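Local coordinates for protein EscN (Escherichia coli O127:H6, PDB 2OBL) that belongs to the type III secretion branch of the ATP synthase alpha/beta family and contains a P-loop NTPase-type nucleotide-binding domain, at residues L12-G18 with K126-T132; L88-C92 with L163-D167. The protein carries 1 engineered substitution. All blocks are in the same frame, centred on the assembly; numbering follows the deposited sequence. Where two conformers were deposited one is given.

Interaction 1: residues L12-G18 with K126-T132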
# COMPACT_ATOMS: atom_id res chain seq x y z
N LEU A 12 -5.82 16.57 11.59
CA LEU A 12 -4.50 16.51 10.96
C LEU A 12 -3.36 16.69 11.96
O LEU A 12 -3.41 17.58 12.83
CB LEU A 12 -4.37 17.56 9.85
CG LEU A 12 -5.13 17.35 8.55
CD1 LEU A 12 -4.75 18.44 7.56
CD2 LEU A 12 -4.84 15.97 7.97
N GLY A 13 -2.35 15.83 11.84
CA GLY A 13 -1.18 15.85 12.71
C GLY A 13 -1.40 15.12 14.02
O GLY A 13 -0.53 15.12 14.89
N ARG A 14 -2.55 14.47 14.17
CA ARG A 14 -2.91 13.88 15.46
C ARG A 14 -2.92 12.35 15.50
O ARG A 14 -3.21 11.69 14.51
CB ARG A 14 -4.27 14.40 15.92
CG ARG A 14 -4.28 15.89 16.18
CD ARG A 14 -5.34 16.27 17.18
NE ARG A 14 -4.95 17.47 17.92
CZ ARG A 14 -4.52 17.47 19.18
NH1 ARG A 14 -4.43 16.33 19.87
NH2 ARG A 14 -4.18 18.61 19.75
N LEU A 15 -2.62 11.82 16.68
CA LEU A 15 -2.78 10.39 16.95
C LEU A 15 -4.16 10.17 17.52
O LEU A 15 -4.54 10.80 18.51
CB LEU A 15 -1.75 9.92 17.97
CG LEU A 15 -0.31 9.81 17.49
CD1 LEU A 15 0.62 9.80 18.70
CD2 LEU A 15 -0.17 8.55 16.69
N ILE A 16 -4.89 9.25 16.91
CA ILE A 16 -6.29 9.05 17.14
C ILE A 16 -6.48 7.57 17.42
O ILE A 16 -5.83 6.75 16.75
CB ILE A 16 -7.02 9.38 15.80
CG1 ILE A 16 -6.85 10.86 15.46
CG2 ILE A 16 -8.44 8.96 15.83
CD1 ILE A 16 -7.39 11.77 16.48
N ASP A 17 -7.35 7.20 18.36
CA ASP A 17 -7.59 5.78 18.65
C ASP A 17 -8.55 5.13 17.66
O ASP A 17 -8.95 5.75 16.68
CB ASP A 17 -8.01 5.51 20.11
CG ASP A 17 -9.43 5.95 20.44
OD1 ASP A 17 -10.22 6.27 19.53
OD2 ASP A 17 -9.77 5.97 21.65
N GLY A 18 -8.91 3.87 17.92
CA GLY A 18 -9.72 3.07 16.98
C GLY A 18 -11.12 3.61 16.73
O GLY A 18 -11.73 3.30 15.70
N LYS A 126 0.38 16.44 7.43
CA LYS A 126 -0.75 16.10 6.55
C LYS A 126 -1.32 14.71 6.81
O LYS A 126 -2.11 14.20 6.00
CB LYS A 126 -0.37 16.25 5.08
CG LYS A 126 0.68 15.29 4.59
CD LYS A 126 0.91 15.51 3.10
CE LYS A 126 1.92 14.52 2.53
NZ LYS A 126 2.13 14.84 1.09
N CYS A 127 -0.93 14.12 7.93
CA CYS A 127 -1.38 12.78 8.32
C CYS A 127 -2.43 12.79 9.42
O CYS A 127 -2.37 13.60 10.35
CB CYS A 127 -0.19 11.94 8.82
SG CYS A 127 0.99 11.39 7.58
N VAL A 128 -3.38 11.88 9.31
CA VAL A 128 -4.17 11.47 10.46
C VAL A 128 -3.75 10.06 10.82
O VAL A 128 -3.73 9.16 9.97
CB VAL A 128 -5.69 11.51 10.16
CG1 VAL A 128 -6.47 11.20 11.43
CG2 VAL A 128 -6.09 12.87 9.61
N LEU A 129 -3.36 9.85 12.08
CA LEU A 129 -2.77 8.59 12.50
C LEU A 129 -3.74 7.82 13.39
O LEU A 129 -3.85 8.11 14.58
CB LEU A 129 -1.47 8.87 13.27
CG LEU A 129 -0.46 9.74 12.53
CD1 LEU A 129 0.64 10.22 13.48
CD2 LEU A 129 0.14 8.98 11.38
N VAL A 130 -4.46 6.86 12.80
CA VAL A 130 -5.36 6.02 13.56
C VAL A 130 -4.56 4.81 14.05
O VAL A 130 -4.10 3.99 13.27
CB VAL A 130 -6.55 5.54 12.71
CG1 VAL A 130 -7.47 4.62 13.55
CG2 VAL A 130 -7.32 6.74 12.15
N VAL A 131 -4.36 4.75 15.36
CA VAL A 131 -3.48 3.72 15.91
C VAL A 131 -4.20 2.88 16.95
O VAL A 131 -4.75 3.40 17.93
CB VAL A 131 -2.23 4.35 16.56
CG1 VAL A 131 -1.35 3.27 17.21
CG2 VAL A 131 -1.47 5.19 15.54
N THR A 132 -4.19 1.56 16.73
CA THR A 132 -4.74 0.62 17.72
C THR A 132 -3.80 -0.56 17.87
O THR A 132 -3.74 -1.43 17.00
CB THR A 132 -6.15 0.12 17.33
OG1 THR A 132 -6.13 -0.44 16.01
CG2 THR A 132 -7.14 1.27 17.37
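Leu15 lies over Leu129 and Val131, its CD2 atom 3.7 Å from Leu129 CB and 3.8 Å from Val131 CG2. These contacts sit on a short parallel beta ladder in which strand 15-16 adds to strand 127-132 of the central sheet of the P-loop NTPase-type domain. The two segments run 14° apart, and two bridges fix the register: Leu15 with Leu129 and Ile16 with Val130, each with CA atoms 4.8 Å apart. Leu129 N donates to Arg14 O at 3.1 Å, while Ile16 N donates to Leu129 O at 2.8 Å, so the bonds of Leu129 bracket Leu15 in the usual parallel pattern. The ladder becomes irregular toward Leu12. Arg14 N is 3.9 Å from Cys127 O, and Gly13 N donates to that oxygen instead at 2.7 Å; the chain turns at Gly13 (phi 83°), out of the extended strand conformation. On the face opposite Leu15, Ile16 CG1 meets Val128 CG1 at 4.1 Å, and Leu12 CD2 approaches Val128 CG2 at 3.7 Å. Helix 138-156 packs there through Phe155, whereas Leu116 of helix 109-116 meets Leu15 and Leu129. Beyond the bridges, Asp17 turns to a salt bridge with Arg21. Ile16 O accepts from Val131 N at 2.8 Å and also receives a CA-H...O contact from Val130 CA at 3.3 Å, with 145° at the hydrogen.

Interaction 2: residues L88-C92 with L163-D167. With IMD (imidazole), chain D.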
# COMPACT_ATOMS: atom_id res chain seq x y z
N LEU A 88 6.61 1.44 3.30
CA LEU A 88 5.44 2.23 3.66
C LEU A 88 5.87 3.66 3.99
O LEU A 88 5.22 4.61 3.61
CB LEU A 88 4.70 1.64 4.86
CG LEU A 88 4.11 0.24 4.66
CD1 LEU A 88 3.14 -0.09 5.77
CD2 LEU A 88 3.41 0.16 3.32
N GLY A 89 6.97 3.80 4.72
CA GLY A 89 7.51 5.12 5.02
C GLY A 89 7.85 5.90 3.75
O GLY A 89 7.54 7.08 3.63
N MET A 90 8.52 5.23 2.81
CA MET A 90 8.93 5.90 1.57
C MET A 90 7.71 6.41 0.83
O MET A 90 7.71 7.51 0.27
CB MET A 90 9.66 4.91 0.67
CG MET A 90 11.06 4.62 1.13
SD MET A 90 11.83 3.42 0.03
CE MET A 90 11.65 4.22 -1.55
N ILE A 91 6.66 5.60 0.84
CA ILE A 91 5.43 5.96 0.16
C ILE A 91 4.76 7.18 0.81
O ILE A 91 4.37 8.12 0.12
CB ILE A 91 4.43 4.77 0.07
CG1 ILE A 91 4.98 3.67 -0.86
CG2 ILE A 91 3.09 5.28 -0.46
CD1 ILE A 91 4.22 2.32 -0.77
N CYS A 92 4.64 7.18 2.14
CA CYS A 92 4.04 8.31 2.83
C CYS A 92 4.81 9.60 2.55
O CYS A 92 4.21 10.66 2.37
CB CYS A 92 3.96 8.07 4.34
SG CYS A 92 2.76 6.82 4.87
N LEU A 163 -4.63 9.71 0.49
CA LEU A 163 -4.06 8.36 0.51
C LEU A 163 -4.48 7.69 1.81
O LEU A 163 -4.11 8.15 2.90
CB LEU A 163 -2.53 8.40 0.41
CG LEU A 163 -1.82 7.06 0.64
CD1 LEU A 163 -2.30 6.02 -0.36
CD2 LEU A 163 -0.29 7.20 0.60
N LEU A 164 -5.26 6.63 1.70
CA LEU A 164 -5.62 5.81 2.86
C LEU A 164 -4.65 4.63 2.90
O LEU A 164 -4.53 3.88 1.93
CB LEU A 164 -7.04 5.28 2.71
CG LEU A 164 -7.52 4.25 3.75
CD1 LEU A 164 -7.53 4.86 5.17
CD2 LEU A 164 -8.91 3.76 3.36
N MET A 165 -3.94 4.47 4.01
CA MET A 165 -2.96 3.41 4.10
C MET A 165 -3.23 2.57 5.34
O MET A 165 -3.13 3.06 6.46
CB MET A 165 -1.53 3.98 4.11
CG MET A 165 -0.46 2.91 4.33
SD MET A 165 1.27 3.49 4.35
CE MET A 165 1.54 3.95 2.65
N MET A 166 -3.60 1.32 5.12
CA MET A 166 -4.03 0.47 6.22
C MET A 166 -3.03 -0.66 6.42
O MET A 166 -2.90 -1.54 5.57
CB MET A 166 -5.41 -0.11 5.93
CG MET A 166 -5.87 -1.04 7.05
SD MET A 166 -7.49 -1.75 6.80
CE MET A 166 -8.40 -0.31 6.32
N ASP A 167 -2.32 -0.62 7.54
CA ASP A 167 -1.33 -1.63 7.88
C ASP A 167 -1.81 -2.25 9.20
O ASP A 167 -1.50 -1.71 10.26
CB ASP A 167 0.05 -0.94 8.06
CG ASP A 167 1.21 -1.92 8.22
OD1 ASP A 167 1.17 -3.05 7.68
OD2 ASP A 167 2.20 -1.56 8.89
N1 IMD D . 1.27 -0.88 13.51
C2 IMD D . 0.87 -1.19 12.26
N3 IMD D . 1.92 -0.98 11.43
C4 IMD D . 2.98 -0.55 12.15
C5 IMD D . 2.57 -0.48 13.47
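Segment 88-92 is one part of a helix and 163-167 one part of a beta strand, their axes 11.1 Å apart at closest approach and their N-to-C directions 167° apart, close to antiparallel. This is helix-on-sheet packing in the core of a P-loop NTPase-type fold: helix 84-94 begins within a Walker A-like sequence, and strand 161-167 ends at Asp167, consistent with a Walker B strand. No hydrogen bond joins the segments; 264 Å² is buried, and the close contacts are mostly between side chains. Leu88, Ile91 and Cys92, spaced three and four residues apart, present one side of the helix to every second residue of the strand, Leu163, Met165 and Asp167. Met165 is central, with 87 Å² covered. Extended by trans chi1 and chi2, it reaches across the gap so that SD lies 3.7 Å from Cys92 SG and 3.9 Å from Leu88 CB, while CE is 3.7 Å from Ile91 CG2. That same Ile91 CG2 meets Leu163 CD2 at 4.0 Å. At the Asp167 end, where Leu88 CD1 makes a van der Waals approach of 3.6 Å to Asp167 OD2, the apolar contact gives way to a polar site. Outside the segments, Asp167 OD2 forms a salt bridge with Lys84, and OD1 is hydrogen-bonded to Thr220. Asp167 OD2 accepts a hydrogen bond from N3 of the imidazole, probably a crystallisation component, at 2.6 Å, with 167° at the hydrogen.

Both contacts reach the same mixed sheet, their centres 13 Å apart and their nearest atoms about 4 Å apart without touching. Strand 99-105 lies between strands 127-132 and 161-167, pairing in parallel with each. Its Leu102 is touched by Leu129 of interaction 1 and by Cys92 and Met165 of interaction 2. Helix 138-156 packs on Val128 in interaction 1 and, on the face of strand 161-167 away from helix 84-94, on Leu164. Along the chain the segments alternate, 12-18, 88-92, 126-132, 163-167, so the two contacts cross. Interaction 1 adds a strand from early in the chain to the edge of the shared sheet, while interaction 2 joins the helix that follows the Walker A-like loop to that sheet.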